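Local coordinates for putative iron-uptake ABC transport system,periplasmic iron-binding protein (Campylobacter jejuni, PDB 3E13), which binds ferric iron and probably delivers it in the periplasm to an ABC transporter for uptake into the cell, at residues I221-I233 with F288-I301. Sequence-based numbering, arbitrary orientation.
Sequences IIFPNQDNRGTHI and FGTFKEDQIPVSKI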
ATOM      1  N   ILE A 221     -16.779   3.647  -4.918  1.00  9.79           N
ATOM      2  CA  ILE A 221     -15.427   4.171  -5.090  1.00 10.53           C
ATOM      3  C   ILE A 221     -15.470   5.458  -5.886  1.00 10.16           C
ATOM      4  O   ILE A 221     -16.023   5.496  -6.996  1.00  9.75           O
ATOM      5  CB  ILE A 221     -14.553   3.169  -5.856  1.00 10.25           C
ATOM      6  CG1 ILE A 221     -14.454   1.858  -5.060  1.00 13.43           C
ATOM      7  CG2 ILE A 221     -13.176   3.821  -6.180  1.00 12.06           C
ATOM      8  CD1 ILE A 221     -13.609   0.738  -5.789  1.00 15.27           C
ATOM      9  N   ILE A 222     -14.802   6.472  -5.369  1.00  9.82           N
ATOM     10  CA  ILE A 222     -14.327   7.603  -6.179  1.00  8.62           C
ATOM     11  C   ILE A 222     -12.861   7.383  -6.473  1.00  9.90           C
ATOM     12  O   ILE A 222     -12.060   7.339  -5.553  1.00  9.72           O
ATOM     13  CB  ILE A 222     -14.514   8.928  -5.403  1.00  8.62           C
ATOM     14  CG1 ILE A 222     -16.007   9.152  -5.057  1.00 10.12           C
ATOM     15  CG2 ILE A 222     -13.925  10.088  -6.135  1.00 11.83           C
ATOM     16  CD1 ILE A 222     -16.280  10.148  -3.965  1.00 11.73           C
ATOM     17  N   PHE A 223     -12.498   7.265  -7.733  1.00  9.57           N
ATOM     18  CA  PHE A 223     -11.099   7.319  -8.130  1.00 10.14           C
ATOM     19  C   PHE A 223     -10.675   8.788  -8.233  1.00  9.87           C
ATOM     20  O   PHE A 223     -11.134   9.493  -9.133  1.00 10.02           O
ATOM     21  CB  PHE A 223     -10.942   6.618  -9.474  1.00 10.56           C
ATOM     22  CG  PHE A 223     -11.121   5.125  -9.381  1.00  9.29           C
ATOM     23  CD1 PHE A 223     -12.251   4.512  -9.872  1.00 13.18           C
ATOM     24  CD2 PHE A 223     -10.123   4.342  -8.825  1.00 10.71           C
ATOM     25  CE1 PHE A 223     -12.420   3.142  -9.746  1.00 12.52           C
ATOM     26  CE2 PHE A 223     -10.277   2.961  -8.724  1.00 12.29           C
ATOM     27  CZ  PHE A 223     -11.440   2.383  -9.185  1.00 12.55           C
ATOM     28  N   PRO A 224      -9.885   9.313  -7.295  1.00  8.35           N
ATOM     29  CA  PRO A 224      -9.631  10.740  -7.332  1.00  8.74           C
ATOM     30  C   PRO A 224      -8.841  11.189  -8.553  1.00  9.26           C
ATOM     31  O   PRO A 224      -8.032  10.450  -9.124  1.00 10.11           O
ATOM     32  CB  PRO A 224      -8.888  11.011  -6.008  1.00  8.70           C
ATOM     33  CG  PRO A 224      -9.331   9.863  -5.129  1.00  8.70           C
ATOM     34  CD  PRO A 224      -9.319   8.711  -6.082  1.00  9.15           C
ATOM     35  N   ASN A 225      -9.104  12.425  -8.903  1.00  9.44           N
ATOM     36  CA  ASN A 225      -8.339  13.199  -9.877  1.00  9.01           C
ATOM     37  C   ASN A 225      -8.485  12.745 -11.326  1.00  9.70           C
ATOM     38  O   ASN A 225      -7.547  12.886 -12.115  1.00  9.73           O
ATOM     39  CB  ASN A 225      -6.871  13.300  -9.447  1.00  9.06           C
ATOM     40  CG  ASN A 225      -6.680  14.118  -8.168  1.00 10.54           C
ATOM     41  OD1 ASN A 225      -7.077  13.686  -7.104  1.00 10.40           O
ATOM     42  ND2 ASN A 225      -6.045  15.303  -8.285  1.00 11.45           N
ATOM     43  N   GLN A 226      -9.616  12.150 -11.650  1.00 10.24           N
ATOM     44  CA  GLN A 226      -9.871  11.669 -13.006  1.00 10.05           C
ATOM     45  C   GLN A 226      -9.867  12.781 -14.032  1.00 11.69           C
ATOM     46  O   GLN A 226      -9.573  12.518 -15.206  1.00 11.83           O
ATOM     47  CB  GLN A 226     -11.170  10.887 -13.075  1.00 10.60           C
ATOM     48  CG  GLN A 226     -11.177   9.579 -12.312  1.00 10.82           C
ATOM     49  CD  GLN A 226     -10.036   8.715 -12.653  1.00  9.59           C
ATOM     50  OE1 GLN A 226     -10.013   8.149 -13.772  1.00 11.93           O
ATOM     51  NE2 GLN A 226      -9.021   8.620 -11.746  1.00 11.18           N
ATOM     52  N   ASP A 227     -10.177  14.001 -13.611  1.00 12.26           N
ATOM     53  CA  ASP A 227     -10.199  15.125 -14.563  1.00 14.06           C
ATOM     54  C   ASP A 227      -8.812  15.681 -14.836  1.00 13.85           C
ATOM     55  O   ASP A 227      -8.660  16.579 -15.686  1.00 12.79           O
ATOM     56  CB  ASP A 227     -11.119  16.258 -14.084  1.00 16.10           C
ATOM     57  CG  ASP A 227     -12.544  15.814 -13.831  1.00 21.26           C
ATOM     58  OD1 ASP A 227     -13.103  15.147 -14.702  1.00 24.22           O
ATOM     59  OD2 ASP A 227     -13.160  16.110 -12.764  1.00 31.82           O
ATOM     60  N   ASN A 228      -7.782  15.167 -14.140  1.00 11.34           N
ATOM     61  CA  ASN A 228      -6.459  15.745 -14.266  1.00 11.19           C
ATOM     62  C   ASN A 228      -5.400  14.633 -14.212  1.00 10.11           C
ATOM     63  O   ASN A 228      -5.333  13.828 -15.132  1.00 11.22           O
ATOM     64  CB  ASN A 228      -6.262  16.920 -13.282  1.00 10.28           C
ATOM     65  CG  ASN A 228      -6.756  16.621 -11.864  1.00 11.29           C
ATOM     66  OD1 ASN A 228      -7.897  16.984 -11.456  1.00 15.52           O
ATOM     67  ND2 ASN A 228      -5.869  16.052 -11.084  1.00 10.03           N
ATOM     68  N   ARG A 229      -4.632  14.542 -13.127  1.00  9.69           N
ATOM     69  CA  ARG A 229      -3.459  13.685 -13.087  1.00 10.00           C
ATOM     70  C   ARG A 229      -3.708  12.200 -12.834  1.00  9.67           C
ATOM     71  O   ARG A 229      -2.825  11.371 -13.096  1.00 10.66           O
ATOM     72  CB  ARG A 229      -2.471  14.247 -12.056  1.00 10.05           C
ATOM     73  CG  ARG A 229      -2.873  14.148 -10.593  1.00 10.55           C
ATOM     74  CD  ARG A 229      -1.763  14.480  -9.664  1.00 10.89           C
ATOM     75  NE  ARG A 229      -2.062  14.365  -8.242  1.00 11.06           N
ATOM     76  CZ  ARG A 229      -2.283  15.348  -7.408  1.00 13.19           C
ATOM     77  NH1 ARG A 229      -2.368  16.604  -7.840  1.00 16.60           N
ATOM     78  NH2 ARG A 229      -2.398  15.083  -6.108  1.00 13.33           N
ATOM     79  N   GLY A 230      -4.907  11.852 -12.361  1.00  8.77           N
ATOM     80  CA  GLY A 230      -5.264  10.488 -12.015  1.00  8.99           C
ATOM     81  C   GLY A 230      -4.953  10.115 -10.575  1.00  8.51           C
ATOM     82  O   GLY A 230      -4.390  10.891  -9.771  1.00  9.43           O
ATOM     83  N   THR A 231      -5.341   8.884 -10.271  1.00  8.43           N
ATOM     84  CA  THR A 231      -5.410   8.394  -8.910  1.00  8.16           C
ATOM     85  C   THR A 231      -4.027   7.937  -8.421  1.00  7.91           C
ATOM     86  O   THR A 231      -3.209   7.375  -9.154  1.00  8.11           O
ATOM     87  CB  THR A 231      -6.444   7.220  -8.940  1.00  9.47           C
ATOM     88  OG1 THR A 231      -7.780   7.744  -9.174  1.00  8.97           O
ATOM     89  CG2 THR A 231      -6.442   6.432  -7.602  1.00  8.80           C
ATOM     90  N   HIS A 232      -3.811   8.117  -7.113  1.00  6.92           N
ATOM     91  CA  HIS A 232      -2.617   7.658  -6.421  1.00  7.58           C
ATOM     92  C   HIS A 232      -2.488   6.135  -6.405  1.00  7.94           C
ATOM     93  O   HIS A 232      -3.361   5.444  -5.945  1.00  8.68           O
ATOM     94  CB  HIS A 232      -2.626   8.167  -4.981  1.00  7.13           C
ATOM     95  CG  HIS A 232      -1.389   7.821  -4.213  1.00  7.97           C
ATOM     96  ND1 HIS A 232      -1.369   6.967  -3.115  1.00 11.95           N
ATOM     97  CD2 HIS A 232      -0.118   8.207  -4.411  1.00  5.62           C
ATOM     98  CE1 HIS A 232      -0.125   6.891  -2.656  1.00  6.79           C
ATOM     99  NE2 HIS A 232       0.648   7.646  -3.411  1.00 12.20           N
ATOM    100  N   ILE A 233      -1.407   5.671  -7.017  1.00  8.17           N
ATOM    101  CA  ILE A 233      -0.981   4.289  -6.995  1.00  8.77           C
ATOM    102  C   ILE A 233       0.202   4.149  -6.022  1.00  8.67           C
ATOM    103  O   ILE A 233       1.138   4.985  -6.019  1.00  9.25           O
ATOM    104  CB  ILE A 233      -0.526   3.876  -8.406  1.00  8.91           C
ATOM    105  CG1 ILE A 233      -1.711   3.984  -9.395  1.00 12.32           C
ATOM    106  CG2 ILE A 233       0.035   2.484  -8.399  1.00 10.36           C
ATOM    107  CD1 ILE A 233      -2.804   3.085  -9.120  1.00 14.23           C
ATOM    108  N   PHE A 288     -14.298  -2.965  -9.581  1.00 11.19           N
ATOM    109  CA  PHE A 288     -13.883  -1.630  -9.075  1.00 12.46           C
ATOM    110  C   PHE A 288     -14.011  -0.580 -10.175  1.00 13.32           C
ATOM    111  O   PHE A 288     -14.298   0.598  -9.901  1.00 13.86           O
ATOM    112  CB  PHE A 288     -12.420  -1.612  -8.585  1.00 11.91           C
ATOM    113  CG  PHE A 288     -12.122  -2.480  -7.379  1.00 10.91           C
ATOM    114  CD1 PHE A 288     -13.127  -2.914  -6.502  1.00  9.62           C
ATOM    115  CD2 PHE A 288     -10.829  -2.864  -7.151  1.00 10.46           C
ATOM    116  CE1 PHE A 288     -12.812  -3.741  -5.433  1.00 11.95           C
ATOM    117  CE2 PHE A 288     -10.487  -3.667  -6.070  1.00  9.90           C
ATOM    118  CZ  PHE A 288     -11.480  -4.120  -5.228  1.00 10.52           C
ATOM    119  N   GLY A 289     -13.825  -0.999 -11.425  1.00 13.30           N
ATOM    120  CA  GLY A 289     -13.951  -0.141 -12.590  1.00 13.65           C
ATOM    121  C   GLY A 289     -12.611   0.264 -13.179  1.00 14.16           C
ATOM    122  O   GLY A 289     -11.565   0.027 -12.594  1.00 13.77           O
ATOM    123  N   THR A 290     -12.646   0.865 -14.365  1.00 13.56           N
ATOM    124  CA  THR A 290     -11.435   1.363 -15.000  1.00 13.87           C
ATOM    125  C   THR A 290     -11.220   2.807 -14.506  1.00 11.92           C
ATOM    126  O   THR A 290     -12.162   3.505 -14.049  1.00 12.32           O
ATOM    127  CB  THR A 290     -11.539   1.326 -16.524  1.00 14.59           C
ATOM    128  OG1 THR A 290     -12.742   1.981 -16.925  1.00 18.72           O
ATOM    129  CG2 THR A 290     -11.623  -0.127 -17.009  1.00 16.72           C
ATOM    130  N   PHE A 291      -9.979   3.244 -14.516  1.00 11.20           N
ATOM    131  CA  PHE A 291      -9.630   4.566 -14.019  1.00 11.11           C
ATOM    132  C   PHE A 291      -8.273   5.029 -14.533  1.00 10.28           C
ATOM    133  O   PHE A 291      -7.439   4.208 -14.903  1.00 12.04           O
ATOM    134  CB  PHE A 291      -9.623   4.594 -12.486  1.00 11.65           C
ATOM    135  CG  PHE A 291      -8.607   3.683 -11.854  1.00 10.13           C
ATOM    136  CD1 PHE A 291      -7.490   4.196 -11.231  1.00 11.69           C
ATOM    137  CD2 PHE A 291      -8.840   2.299 -11.777  1.00 11.94           C
ATOM    138  CE1 PHE A 291      -6.574   3.370 -10.643  1.00 12.52           C
ATOM    139  CE2 PHE A 291      -7.918   1.463 -11.185  1.00 13.15           C
ATOM    140  CZ  PHE A 291      -6.789   2.023 -10.592  1.00 10.93           C
ATOM    141  N   LYS A 292      -8.083   6.345 -14.543  1.00 11.16           N
ATOM    142  CA  LYS A 292      -6.791   6.963 -14.856  1.00 10.84           C
ATOM    143  C   LYS A 292      -5.899   6.910 -13.640  1.00 11.35           C
ATOM    144  O   LYS A 292      -6.328   7.292 -12.582  1.00 10.79           O
ATOM    145  CB  LYS A 292      -7.002   8.429 -15.205  1.00 12.34           C
ATOM    146  CG  LYS A 292      -7.582   8.614 -16.592  1.00 14.45           C
ATOM    147  CD  LYS A 292      -7.847  10.100 -16.967  1.00 15.30           C
ATOM    148  CE  LYS A 292      -6.840  11.147 -16.541  1.00 15.96           C
ATOM    149  NZ  LYS A 292      -7.311  12.540 -16.904  1.00 14.15           N
ATOM    150  N   GLU A 293      -4.663   6.480 -13.844  1.00 11.08           N
ATOM    151  CA  GLU A 293      -3.636   6.392 -12.794  1.00 11.35           C
ATOM    152  C   GLU A 293      -2.643   7.536 -12.905  1.00 10.66           C
ATOM    153  O   GLU A 293      -2.270   7.959 -13.994  1.00 10.56           O
ATOM    154  CB  GLU A 293      -2.814   5.109 -12.950  1.00 11.84           C
ATOM    155  CG  GLU A 293      -3.629   3.866 -12.827  1.00 15.88           C
ATOM    156  CD  GLU A 293      -2.828   2.591 -13.045  1.00 17.64           C
ATOM    157  OE1 GLU A 293      -1.566   2.629 -13.128  1.00 17.33           O
ATOM    158  OE2 GLU A 293      -3.499   1.557 -13.096  1.00 22.28           O
ATOM    159  N   ASP A 294      -2.186   8.041 -11.765  1.00  8.82           N
ATOM    160  CA  ASP A 294      -1.135   8.999 -11.769  1.00  8.85           C
ATOM    161  C   ASP A 294       0.098   8.351 -12.431  1.00  8.61           C
ATOM    162  O   ASP A 294       0.461   7.177 -12.127  1.00  9.96           O
ATOM    163  CB  ASP A 294      -0.815   9.387 -10.319  1.00  8.47           C
ATOM    164  CG  ASP A 294       0.068  10.599 -10.196  1.00  9.68           C
ATOM    165  OD1 ASP A 294       0.015  11.241  -9.075  1.00 11.37           O
ATOM    166  OD2 ASP A 294       0.825  10.988 -11.115  1.00  9.30           O
ATOM    167  N   GLN A 295       0.689   9.102 -13.351  1.00 10.34           N
ATOM    168  CA  GLN A 295       1.871   8.634 -14.081  1.00 10.69           C
ATOM    169  C   GLN A 295       3.200   8.846 -13.374  1.00 10.62           C
ATOM    170  O   GLN A 295       4.248   8.388 -13.857  1.00 12.90           O
ATOM    171  CB  GLN A 295       1.896   9.215 -15.495  1.00 10.96           C
ATOM    172  CG  GLN A 295       0.682   8.821 -16.322  1.00 11.23           C
ATOM    173  CD  GLN A 295       0.544   7.360 -16.516  1.00 13.79           C
ATOM    174  OE1 GLN A 295      -0.423   6.758 -16.014  1.00 16.30           O
ATOM    175  NE2 GLN A 295       1.513   6.753 -17.165  1.00  9.63           N
ATOM    176  N   ILE A 296       3.185   9.527 -12.232  1.00 11.77           N
ATOM    177  CA  ILE A 296       4.436   9.819 -11.555  1.00 11.37           C
ATOM    178  C   ILE A 296       5.136   8.509 -11.168  1.00 11.34           C
ATOM    179  O   ILE A 296       4.479   7.556 -10.714  1.00 11.74           O
ATOM    180  CB  ILE A 296       4.162  10.714 -10.333  1.00 10.77           C
ATOM    181  CG1 ILE A 296       5.502  11.250  -9.778  1.00 13.47           C
ATOM    182  CG2 ILE A 296       3.441   9.948  -9.247  1.00 11.66           C
ATOM    183  CD1 ILE A 296       5.264  12.316  -8.713  1.00 15.28           C
ATOM    184  N   PRO A 297       6.462   8.428 -11.313  1.00 11.42           N
ATOM    185  CA  PRO A 297       7.148   7.252 -10.823  1.00 10.56           C
ATOM    186  C   PRO A 297       7.024   7.160  -9.321  1.00 10.22           C
ATOM    187  O   PRO A 297       7.179   8.164  -8.636  1.00  9.99           O
ATOM    188  CB  PRO A 297       8.586   7.497 -11.243  1.00 11.37           C
ATOM    189  CG  PRO A 297       8.465   8.379 -12.378  1.00 13.64           C
ATOM    190  CD  PRO A 297       7.381   9.347 -12.002  1.00 12.12           C
ATOM    191  N   VAL A 298       6.787   5.965  -8.825  1.00 10.13           N
ATOM    192  CA  VAL A 298       6.636   5.789  -7.367  1.00  9.70           C
ATOM    193  C   VAL A 298       7.925   6.135  -6.654  1.00  9.73           C
ATOM    194  O   VAL A 298       7.884   6.615  -5.512  1.00 10.04           O
ATOM    195  CB  VAL A 298       6.103   4.372  -6.992  1.00 10.14           C
ATOM    196  CG1 VAL A 298       4.677   4.212  -7.437  1.00 11.16           C
ATOM    197  CG2 VAL A 298       6.943   3.275  -7.536  1.00 10.86           C
ATOM    198  N   SER A 299       9.073   5.907  -7.303  1.00 10.89           N
ATOM    199  CA  SER A 299      10.348   6.349  -6.717  1.00 11.34           C
ATOM    200  C   SER A 299      10.412   7.872  -6.444  1.00 10.77           C
ATOM    201  O   SER A 299      10.970   8.294  -5.415  1.00 11.91           O
ATOM    202  CB  SER A 299      11.532   5.912  -7.595  1.00 10.74           C
ATOM    203  OG  SER A 299      11.511   6.581  -8.841  1.00 13.35           O
ATOM    204  N   LYS A 300       9.857   8.669  -7.338  1.00 11.46           N
ATOM    205  CA  LYS A 300       9.805  10.129  -7.186  1.00 11.76           C
ATOM    206  C   LYS A 300       8.894  10.552  -6.016  1.00 10.48           C
ATOM    207  O   LYS A 300       9.239  11.464  -5.256  1.00 12.14           O
ATOM    208  CB  LYS A 300       9.322  10.782  -8.469  1.00 12.15           C
ATOM    209  CG  LYS A 300       9.316  12.314  -8.361  1.00 16.45           C
ATOM    210  CD  LYS A 300       8.931  13.038  -9.639  1.00 25.75           C
ATOM    211  CE  LYS A 300       8.968  14.570  -9.458  1.00 28.84           C
ATOM    212  NZ  LYS A 300       7.878  15.207  -8.548  1.00 30.55           N
ATOM    213  N   ILE A 301       7.760   9.891  -5.854  1.00  9.98           N
ATOM    214  CA  ILE A 301       6.909  10.113  -4.669  1.00  9.99           C
ATOM    215  C   ILE A 301       7.743   9.952  -3.404  1.00 10.71           C
ATOM    216  O   ILE A 301       7.760  10.818  -2.537  1.00  9.53           O
ATOM    217  CB  ILE A 301       5.736   9.129  -4.619  1.00  9.01           C
ATOM    218  CG1 ILE A 301       4.802   9.363  -5.812  1.00 10.27           C
ATOM    219  CG2 ILE A 301       4.964   9.296  -3.314  1.00 11.23           C
ATOM    220  CD1 ILE A 301       3.739   8.252  -5.951  1.00 10.20           C
TER
HETATM  221  O   HOH W   1      -2.423  11.451  -7.855  1.00  9.21           O
HETATM  222  O   HOH W   2      -0.593  11.511 -14.528  1.00 11.27           O
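T231 and E293 form a single backbone bridge of parallel type. T231 N donates to K292 O (3.0 Å), and D294 N returns a bond to T231 O (2.9 Å). G230, beside the bridge, has a positive phi that suits glycine, and its CA packs closely against K292 O. Before the bridge, a type I turn from N225 to N228 brings two carbonyls to the end of the K292 side chain.

Glutamine suits position 226 because its amide both accepts and donates. Its chain, bent at chi2, brings Q226 OE1 to K292 N (2.8 Å), which lies on a lone pair in the amide plane, while Q226 NE2 shares K292 O with T231 N. The long K292 chain runs the other way along Q226, and K292 NZ ties down the turn by donating to Q226 O (2.8 Å) and N228 O.

F223 and F291 form an offset stack, nearly parallel at 4° with centroids 4.2 Å apart. With CG between the backbone N and carbonyl carbon (chi1 63°), the F291 ring turns back alongside F223, while F291 CB makes a separate CH-pi contact. I221 CG2 covers the opposite face of F223, and F288 O meets its edge. The branched I233 reaches the F291 edge with CD1 and packs on the aliphatic part of E293.

D294 makes an Asx turn, OD2 accepting from I296 N. The salt bridge from D294 OD1 to R229 NE is long (3.8 Å), but a water joins them.

R229 also pairs with D155, and D294 with N154, on helix 142-155. I221 and F223 rest on strand 97-109, F288 on helix 198-205, which carries iron ligands Y199 and Y200. In this periplasmic binding protein the contact joins the loop between strands 219-222 and 233-241 to the link between helices 283-288 and 298-302, contributing no iron ligand.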